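Local coordinates for protein peroxiredoxin PRX1, mitochondrial (Saccharomyces cerevisiae, PDB 5YKJ) that reduces peroxides in mitochondria as a 1-Cys peroxiredoxin whose oxidised thiol is probably recycled through the glutathione and thioredoxin systems, at residues A[32-37]-A[46-51]; A[66-71]-A[102-107]; A[78-83]-A[94-99]. All blocks are in the same frame, centred on the assembly; numbering follows the deposited sequence.

Interaction 1 (A[32-37]-A[46-51])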
loop_
_atom_site.group_PDB
_atom_site.type_symbol
_atom_site.label_atom_id
_atom_site.label_comp_id
_atom_site.label_asym_id
_atom_site.label_seq_id
_atom_site.Cartn_x
_atom_site.Cartn_y
_atom_site.Cartn_z
ATOM N N VAL A 32 0.124 1.261 3.861
ATOM C CA VAL A 32 0.023 0.275 2.815
ATOM C C VAL A 32 -0.845 -0.885 3.357
ATOM O O VAL A 32 -0.440 -1.583 4.234
ATOM C CB VAL A 32 1.385 -0.219 2.305
ATOM C CG1 VAL A 32 1.203 -1.300 1.265
ATOM C CG2 VAL A 32 2.169 0.883 1.672
ATOM N N LEU A 33 -2.048 -1.019 2.799
ATOM C CA LEU A 33 -2.923 -2.088 3.170
ATOM C C LEU A 33 -2.856 -3.141 2.037
ATOM O O LEU A 33 -3.173 -2.833 0.944
ATOM C CB LEU A 33 -4.338 -1.596 3.397
ATOM C CG LEU A 33 -5.503 -2.543 3.605
ATOM C CD1 LEU A 33 -5.337 -3.310 4.876
ATOM C CD2 LEU A 33 -6.833 -1.808 3.516
ATOM N N PHE A 34 -2.408 -4.342 2.363
ATOM C CA PHE A 34 -2.264 -5.407 1.419
ATOM C C PHE A 34 -3.115 -6.619 1.817
ATOM O O PHE A 34 -3.206 -6.950 2.913
ATOM C CB PHE A 34 -0.801 -5.817 1.193
ATOM C CG PHE A 34 -0.021 -6.117 2.450
ATOM C CD1 PHE A 34 0.630 -5.151 3.078
ATOM C CD2 PHE A 34 0.037 -7.364 2.970
ATOM C CE1 PHE A 34 1.351 -5.404 4.185
ATOM C CE2 PHE A 34 0.775 -7.637 4.096
ATOM C CZ PHE A 34 1.407 -6.650 4.705
ATOM N N SER A 35 -3.725 -7.205 0.800
ATOM C CA SER A 35 -4.692 -8.228 0.938
ATOM C C SER A 35 -4.332 -9.620 0.429
ATOM O O SER A 35 -3.671 -9.753 -0.501
ATOM C CB SER A 35 -5.965 -7.768 0.226
ATOM O OG SER A 35 -6.227 -6.450 0.546
ATOM N N HIS A 36 -4.831 -10.610 1.160
ATOM C CA HIS A 36 -4.643 -12.009 0.869
ATOM C C HIS A 36 -5.933 -12.793 1.035
ATOM O O HIS A 36 -6.634 -12.591 1.912
ATOM C CB HIS A 36 -3.531 -12.583 1.760
ATOM C CG HIS A 36 -2.262 -11.835 1.619
ATOM N ND1 HIS A 36 -1.356 -12.095 0.636
ATOM C CD2 HIS A 36 -1.765 -10.800 2.315
ATOM C CE1 HIS A 36 -0.385 -11.220 0.701
ATOM N NE2 HIS A 36 -0.599 -10.435 1.719
ATOM N N PRO A 37 -6.192 -13.725 0.105
ATOM C CA PRO A 37 -7.404 -14.528 0.198
ATOM C C PRO A 37 -7.436 -15.523 1.379
ATOM O O PRO A 37 -8.461 -15.806 1.865
ATOM C CB PRO A 37 -7.479 -15.260 -1.153
ATOM C CG PRO A 37 -6.604 -14.495 -2.054
ATOM C CD PRO A 37 -5.534 -13.926 -1.202
ATOM N N THR A 46 5.306 -15.647 0.784
ATOM C CA THR A 46 6.527 -14.992 0.362
ATOM C C THR A 46 6.409 -13.471 0.411
ATOM O O THR A 46 7.327 -12.827 0.700
ATOM C CB THR A 46 7.025 -15.413 -1.035
ATOM O OG1 THR A 46 6.173 -14.901 -2.036
ATOM C CG2 THR A 46 7.127 -16.940 -1.175
ATOM N N GLU A 47 5.221 -12.973 0.080
ATOM C CA GLU A 47 4.956 -11.551 0.079
ATOM C C GLU A 47 4.978 -10.918 1.474
ATOM O O GLU A 47 5.585 -9.935 1.678
ATOM C CB GLU A 47 3.605 -11.295 -0.632
ATOM C CG GLU A 47 3.606 -11.585 -2.132
ATOM C CD GLU A 47 2.230 -11.442 -2.771
ATOM O OE1 GLU A 47 1.283 -11.730 -2.080
ATOM O OE2 GLU A 47 2.144 -11.109 -3.931
ATOM N N VAL A 48 4.316 -11.555 2.406
ATOM C CA VAL A 48 4.321 -11.066 3.741
ATOM C C VAL A 48 5.733 -11.133 4.330
ATOM O O VAL A 48 6.144 -10.305 5.028
ATOM C CB VAL A 48 3.260 -11.770 4.644
ATOM C CG1 VAL A 48 3.279 -11.188 6.030
ATOM C CG2 VAL A 48 1.879 -11.595 4.123
ATOM N N SER A 49 6.426 -12.170 3.971
ATOM C CA SER A 49 7.798 -12.335 4.421
ATOM C C SER A 49 8.663 -11.177 3.945
ATOM O O SER A 49 9.462 -10.681 4.657
ATOM C CB SER A 49 8.375 -13.687 3.866
ATOM O OG SER A 49 7.750 -14.794 4.425
ATOM N N ALA A 50 8.489 -10.797 2.699
ATOM C CA ALA A 50 9.268 -9.702 2.149
ATOM C C ALA A 50 8.953 -8.359 2.826
ATOM O O ALA A 50 9.824 -7.629 3.150
ATOM C CB ALA A 50 9.101 -9.630 0.637
ATOM N N PHE A 51 7.672 -8.086 3.028
ATOM C CA PHE A 51 7.293 -6.866 3.691
ATOM C C PHE A 51 7.853 -6.859 5.099
ATOM O O PHE A 51 8.224 -5.862 5.585
ATOM C CB PHE A 51 5.774 -6.691 3.709
ATOM C CG PHE A 51 5.211 -6.184 2.415
ATOM C CD1 PHE A 51 5.470 -4.920 1.989
ATOM C CD2 PHE A 51 4.406 -6.972 1.654
ATOM C CE1 PHE A 51 4.948 -4.483 0.798
ATOM C CE2 PHE A 51 3.895 -6.534 0.443
ATOM C CZ PHE A 51 4.158 -5.284 0.016
#
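F34 and F51 form an offset face-to-face stack that joins strand 30-36 to helix 46-53 of a thioredoxin-like fold, with centroids 4.7 Å apart and planes within 10°. F51 CD2 lies over the middle of the F34 ring, whereas F34 CE1 meets the F51 ring nearer its rim. F34 reaches this place because its CG sits between the backbone N and the carbonyl carbon (chi1 52°). Its CE2 turns to V48 CG2 at 4.1 Å, the two side chains crossing at about a right angle.

The same methyl meets the imidazole of H36, the next residue whose side chain starts toward the helix: V48 CG2 is 3.6 Å from H36 NE2. At the edge of that ring, near its plane, H36 CE1 lies 3.3 Å from E47 OE1, with ring and carboxylate planes 64° apart. With an alanine here in place of H36, V48 CG2 and the E47 carboxylate would probably lose the ring they both touch, and a gap would open beside the edge of F34.

Further out, the axes of 32-36 and 46-51 come within 10.6 Å and run roughly antiparallel. The loop between them carries C44, oxidised to S-hydroxycysteine and consistent with the peroxidatic thiol of this family. E47 is positioned from outside: OE1 forms a salt bridge with R128 NH1, and OE2 accepts a hydrogen bond from R151 N.

Interaction 2 (A[66-71]-A[102-107])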
loop_
_atom_site.group_PDB
_atom_site.type_symbol
_atom_site.label_atom_id
_atom_site.label_comp_id
_atom_site.label_asym_id
_atom_site.label_seq_id
_atom_site.Cartn_x
_atom_site.Cartn_y
_atom_site.Cartn_z
ATOM N N ILE A 66 0.114 -2.927 6.937
ATOM C CA ILE A 66 -0.977 -3.692 7.507
ATOM C C ILE A 66 -1.506 -4.705 6.484
ATOM O O ILE A 66 -1.801 -4.380 5.413
ATOM C CB ILE A 66 -2.077 -2.824 8.110
ATOM C CG1 ILE A 66 -3.076 -3.681 8.820
ATOM C CG2 ILE A 66 -2.717 -1.949 7.063
ATOM C CD1 ILE A 66 -3.845 -2.922 9.869
ATOM N N GLY A 67 -1.566 -5.918 6.927
ATOM C CA GLY A 67 -1.979 -6.967 6.100
ATOM C C GLY A 67 -3.466 -7.421 6.312
ATOM O O GLY A 67 -3.967 -7.179 7.373
ATOM N N LEU A 68 -4.277 -7.922 5.354
ATOM C CA LEU A 68 -5.571 -8.402 5.567
ATOM C C LEU A 68 -5.548 -9.748 4.897
ATOM O O LEU A 68 -5.123 -9.937 3.851
ATOM C CB LEU A 68 -6.587 -7.479 4.867
ATOM C CG LEU A 68 -8.050 -7.873 4.891
ATOM C CD1 LEU A 68 -8.894 -6.687 4.532
ATOM C CD2 LEU A 68 -8.311 -8.949 3.856
ATOM N N SER A 69 -6.158 -10.696 5.604
ATOM C CA SER A 69 -6.340 -12.046 5.129
ATOM C C SER A 69 -7.676 -12.577 5.688
ATOM O O SER A 69 -7.966 -12.322 6.806
ATOM C CB SER A 69 -5.208 -12.958 5.507
ATOM O OG SER A 69 -5.439 -14.192 4.976
ATOM N N VAL A 70 -8.437 -13.331 4.886
ATOM C CA VAL A 70 -9.679 -13.847 5.320
ATOM C C VAL A 70 -9.681 -15.096 6.124
ATOM O O VAL A 70 -10.109 -16.082 5.691
ATOM C CB VAL A 70 -10.610 -13.969 4.098
ATOM C CG1 VAL A 70 -12.020 -14.320 4.508
ATOM C CG2 VAL A 70 -10.567 -12.706 3.298
ATOM N N GLU A 71 -9.185 -14.954 7.326
ATOM C CA GLU A 71 -9.131 -15.985 8.334
ATOM C C GLU A 71 -9.118 -15.309 9.704
ATOM O O GLU A 71 -9.009 -14.165 9.796
ATOM C CB GLU A 71 -7.893 -16.904 8.198
ATOM C CG GLU A 71 -7.655 -17.437 6.830
ATOM C CD GLU A 71 -7.157 -18.871 6.778
ATOM O OE1 GLU A 71 -6.759 -19.353 5.737
ATOM O OE2 GLU A 71 -7.123 -19.504 7.823
ATOM N N ARG A 102 -15.110 -11.776 5.956
ATOM C CA ARG A 102 -14.913 -10.925 4.808
ATOM C C ARG A 102 -15.511 -9.541 4.959
ATOM O O ARG A 102 -15.681 -8.885 3.993
ATOM C CB ARG A 102 -15.511 -11.523 3.511
ATOM C CG ARG A 102 -15.285 -12.936 3.195
ATOM C CD ARG A 102 -16.380 -13.412 2.243
ATOM N NE ARG A 102 -16.287 -14.831 2.136
ATOM C CZ ARG A 102 -16.309 -15.555 1.047
ATOM N NH1 ARG A 102 -16.495 -15.041 -0.134
ATOM N NH2 ARG A 102 -16.156 -16.825 1.203
ATOM N N ASN A 103 -15.790 -9.140 6.174
ATOM C CA ASN A 103 -16.406 -7.854 6.366
ATOM C C ASN A 103 -15.532 -6.656 5.893
ATOM O O ASN A 103 -16.013 -5.744 5.310
ATOM C CB ASN A 103 -16.835 -7.664 7.858
ATOM C CG ASN A 103 -17.731 -8.775 8.367
ATOM O OD1 ASN A 103 -18.652 -9.108 7.781
ATOM N ND2 ASN A 103 -17.396 -9.313 9.454
ATOM N N VAL A 104 -14.255 -6.696 6.240
ATOM C CA VAL A 104 -13.334 -5.636 5.843
ATOM C C VAL A 104 -13.045 -5.674 4.324
ATOM O O VAL A 104 -12.966 -4.704 3.698
ATOM C CB VAL A 104 -12.025 -5.600 6.676
ATOM C CG1 VAL A 104 -11.068 -4.482 6.249
ATOM C CG2 VAL A 104 -12.343 -5.512 8.146
ATOM N N ALA A 105 -12.930 -6.879 3.801
ATOM C CA ALA A 105 -12.718 -7.043 2.380
ATOM C C ALA A 105 -13.878 -6.455 1.589
ATOM O O ALA A 105 -13.706 -5.882 0.604
ATOM C CB ALA A 105 -12.585 -8.522 2.050
ATOM N N PHE A 106 -15.071 -6.684 2.107
ATOM C CA PHE A 106 -16.300 -6.180 1.536
ATOM C C PHE A 106 -16.327 -4.653 1.578
ATOM O O PHE A 106 -16.633 -4.021 0.625
ATOM C CB PHE A 106 -17.506 -6.797 2.275
ATOM C CG PHE A 106 -18.863 -6.327 1.788
ATOM C CD1 PHE A 106 -19.352 -6.643 0.558
ATOM C CD2 PHE A 106 -19.641 -5.587 2.624
ATOM C CE1 PHE A 106 -20.573 -6.190 0.172
ATOM C CE2 PHE A 106 -20.867 -5.162 2.237
ATOM C CZ PHE A 106 -21.333 -5.457 1.013
ATOM N N LEU A 107 -15.911 -4.123 2.721
ATOM C CA LEU A 107 -15.855 -2.695 2.908
ATOM C C LEU A 107 -14.890 -2.033 1.904
ATOM O O LEU A 107 -15.059 -0.939 1.541
ATOM C CB LEU A 107 -15.445 -2.362 4.340
ATOM C CG LEU A 107 -15.162 -0.926 4.699
ATOM C CD1 LEU A 107 -16.465 -0.141 4.702
ATOM C CD2 LEU A 107 -14.522 -0.866 6.063
#
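L68 and A105 have CA atoms 7.9 Å apart, and at the other end those of V70 and R102 are 6.0 Å apart, so the backbones draw together toward V70 and R102. V70, just past the strand, is the centre of an inverse gamma turn closed by a weak bond from E71 N to S69 O. R102 holds the N-cap position with a positive phi of 66°, and its carbonyl O accepts F106 N at 3.0 Å.

The segments belong to two elements of the thioredoxin-like fold: strand 63-69, which is interior to the five-stranded mixed sheet, and the short helix 103-107 that follows edge strand 96-98. D99, between those last two, bonds through its carboxylate to V104 N and A105 N at the helix start.

L68 is modelled in two conformers, which leaves its detail tentative; in one of them L68 and V104 slide past each other in opposite directions, L68 CD1 coming 3.5 Å from V104 CG1. At the turn itself, the side chains of V70 and R102 cross at a slant. V70 CG1, anti to the backbone N (chi1 -172°), is 3.8 Å from R102 CG, so the arginine gives its aliphatic root to this packing. Its chain is extended from CG to NE, and the guanidinium bonds elsewhere, to F116 O, K117 O and S123 OG.

Interaction 3 (A[78-83]-A[94-99])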
loop_
_atom_site.group_PDB
_atom_site.type_symbol
_atom_site.label_atom_id
_atom_site.label_comp_id
_atom_site.label_asym_id
_atom_site.label_seq_id
_atom_site.Cartn_x
_atom_site.Cartn_y
_atom_site.Cartn_z
ATOM N N LYS A 78 -0.464 -18.367 13.803
ATOM C CA LYS A 78 0.285 -19.521 13.369
ATOM C C LYS A 78 1.017 -19.241 12.052
ATOM O O LYS A 78 2.113 -19.626 11.867
ATOM C CB LYS A 78 -0.617 -20.736 13.153
ATOM C CG LYS A 78 -1.369 -21.217 14.365
ATOM C CD LYS A 78 -2.405 -22.314 14.025
ATOM C CE LYS A 78 -3.430 -21.962 12.917
ATOM N NZ LYS A 78 -4.887 -22.354 13.092
ATOM N N TRP A 79 0.335 -18.538 11.148
ATOM C CA TRP A 79 0.917 -18.180 9.865
ATOM C C TRP A 79 2.143 -17.287 10.089
ATOM O O TRP A 79 3.124 -17.477 9.492
ATOM C CB TRP A 79 -0.143 -17.470 9.009
ATOM C CG TRP A 79 0.218 -17.232 7.568
ATOM C CD1 TRP A 79 1.027 -17.981 6.817
ATOM C CD2 TRP A 79 -0.241 -16.185 6.732
ATOM N NE1 TRP A 79 1.133 -17.469 5.576
ATOM C CE2 TRP A 79 0.374 -16.349 5.511
ATOM C CE3 TRP A 79 -1.055 -15.098 6.926
ATOM C CZ2 TRP A 79 0.161 -15.497 4.457
ATOM C CZ3 TRP A 79 -1.274 -14.253 5.874
ATOM C CH2 TRP A 79 -0.663 -14.458 4.660
ATOM N N ILE A 80 2.025 -16.343 11.007
ATOM C CA ILE A 80 3.170 -15.476 11.283
ATOM C C ILE A 80 4.385 -16.260 11.794
ATOM O O ILE A 80 5.439 -15.875 11.544
ATOM C CB ILE A 80 2.791 -14.307 12.208
ATOM C CG1 ILE A 80 2.124 -13.209 11.397
ATOM C CG2 ILE A 80 3.963 -13.706 12.962
ATOM C CD1 ILE A 80 1.636 -12.142 12.316
ATOM N N GLN A 81 4.142 -17.322 12.533
ATOM C CA GLN A 81 5.241 -18.140 13.002
ATOM C C GLN A 81 5.962 -18.762 11.810
ATOM O O GLN A 81 7.146 -18.805 11.796
ATOM C CB GLN A 81 4.787 -19.177 14.043
ATOM C CG GLN A 81 4.207 -18.580 15.298
ATOM C CD GLN A 81 3.651 -19.579 16.283
ATOM O OE1 GLN A 81 4.116 -20.640 16.394
ATOM N NE2 GLN A 81 2.631 -19.203 16.975
ATOM N N ASP A 82 5.222 -19.232 10.832
ATOM C CA ASP A 82 5.844 -19.793 9.655
ATOM C C ASP A 82 6.618 -18.709 8.882
ATOM O O ASP A 82 7.689 -18.914 8.452
ATOM C CB ASP A 82 4.771 -20.375 8.741
ATOM C CG ASP A 82 4.379 -21.789 9.083
ATOM O OD1 ASP A 82 4.827 -22.288 10.076
ATOM O OD2 ASP A 82 3.663 -22.328 8.269
ATOM N N ILE A 83 6.000 -17.547 8.761
ATOM C CA ILE A 83 6.612 -16.427 8.048
ATOM C C ILE A 83 7.939 -16.009 8.721
ATOM O O ILE A 83 8.896 -15.780 8.065
ATOM C CB ILE A 83 5.634 -15.224 7.935
ATOM C CG1 ILE A 83 4.480 -15.484 6.953
ATOM C CG2 ILE A 83 6.370 -13.935 7.524
ATOM C CD1 ILE A 83 3.174 -14.825 7.267
ATOM N N PHE A 94 4.050 -5.651 11.997
ATOM C CA PHE A 94 2.814 -5.053 11.605
ATOM C C PHE A 94 1.724 -6.080 11.812
ATOM O O PHE A 94 1.929 -7.207 11.903
ATOM C CB PHE A 94 2.871 -4.577 10.142
ATOM C CG PHE A 94 3.387 -5.606 9.183
ATOM C CD1 PHE A 94 2.574 -6.612 8.759
ATOM C CD2 PHE A 94 4.661 -5.554 8.682
ATOM C CE1 PHE A 94 3.033 -7.565 7.895
ATOM C CE2 PHE A 94 5.098 -6.481 7.775
ATOM C CZ PHE A 94 4.298 -7.502 7.405
ATOM N N PRO A 95 0.518 -5.540 11.904
ATOM C CA PRO A 95 -0.626 -6.397 12.091
ATOM C C PRO A 95 -1.131 -7.076 10.833
ATOM O O PRO A 95 -0.918 -6.604 9.781
ATOM C CB PRO A 95 -1.742 -5.441 12.521
ATOM C CG PRO A 95 -1.179 -4.088 12.548
ATOM C CD PRO A 95 0.104 -4.129 11.841
ATOM N N ILE A 96 -1.807 -8.176 11.054
ATOM C CA ILE A 96 -2.536 -8.848 10.027
ATOM C C ILE A 96 -3.978 -8.897 10.572
ATOM O O ILE A 96 -4.191 -9.370 11.621
ATOM C CB ILE A 96 -2.054 -10.264 9.689
ATOM C CG1 ILE A 96 -0.553 -10.241 9.395
ATOM C CG2 ILE A 96 -2.794 -10.774 8.471
ATOM C CD1 ILE A 96 -0.008 -11.533 8.904
ATOM N N ILE A 97 -4.918 -8.356 9.799
ATOM C CA ILE A 97 -6.296 -8.305 10.186
ATOM C C ILE A 97 -7.012 -9.656 10.025
ATOM O O ILE A 97 -6.943 -10.249 9.028
ATOM C CB ILE A 97 -7.041 -7.255 9.318
ATOM C CG1 ILE A 97 -6.466 -5.844 9.518
ATOM C CG2 ILE A 97 -8.550 -7.324 9.527
ATOM C CD1 ILE A 97 -6.693 -4.918 8.328
ATOM N N GLY A 98 -7.702 -10.078 11.072
ATOM C CA GLY A 98 -8.459 -11.299 11.000
ATOM C C GLY A 98 -9.856 -11.018 10.478
ATOM O O GLY A 98 -10.738 -10.718 11.185
ATOM N N ASP A 99 -10.009 -11.101 9.191
ATOM C CA ASP A 99 -11.253 -10.825 8.522
ATOM C C ASP A 99 -11.999 -12.108 8.205
ATOM O O ASP A 99 -12.274 -12.433 7.114
ATOM C CB ASP A 99 -10.937 -10.043 7.250
ATOM C CG ASP A 99 -12.134 -9.290 6.700
ATOM O OD1 ASP A 99 -12.954 -8.934 7.461
ATOM O OD2 ASP A 99 -12.163 -9.079 5.515
#
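I80 and I96 reach toward each other tip to tip, one from a helix and one from a strand. The terminal methyl of I96 is the shared point: its CD1 lies 3.7 Å from I80 CG1 and 3.8 Å from I80 CD1. Each isoleucine has CG1 beside the backbone N and CD1 extended beyond it, which for I96 (chi1 -53°, chi2 -173°) projects the methyl into the region between the two backbones, where the CA atoms of I80 and I96 are 8.8 Å apart.

I96 CD1 also comes to W79, 4.2 Å from its CE3, in an oblique approach. A face of the indole is occupied from within the helix, where I83 CD1 stands 3.6 Å above the ring plane, over its centre. The tryptophan is further fixed at its polar atom, NE1 being hydrogen-bonded to T45 OG1, while F40 meets the ring with planes at about 50°.

The contact lies within a beta-alpha-beta crossover: helix 73-87 connects strand 63-69 to its parallel neighbour 96-98, and I80 and W79 pack it back onto the latter. H76 of the same helix adds a hydrogen bond from NE2 to I97 O. V48 of helix 46-53 touches W79 and I83, so that helix meets helix 73-87 beside the contact.

Overall arrangement
All three contacts meet the same mixed sheet and all are buried; of their touching residues, I80 alone is partly exposed. From contact centre to chain centre, interaction 1 is the most central (about 9 Å), then interaction 2 (about 14 Å) and interaction 3 (about 17 Å). Interaction 1 is aromatic and partly polar, beside the oxidised cysteine; interaction 2 is aliphatic, and interaction 3 aliphatic with an indole alongside. Strand 63-69 ties them together: probable hydrogen bonds join L68 N to F34 O and H36 N to L68 O, both at 2.8 Å, and I97 N to G67 O at 2.9 Å. V48 CG1, 3.8 Å from I83 CD1, links interactions 1 and 3.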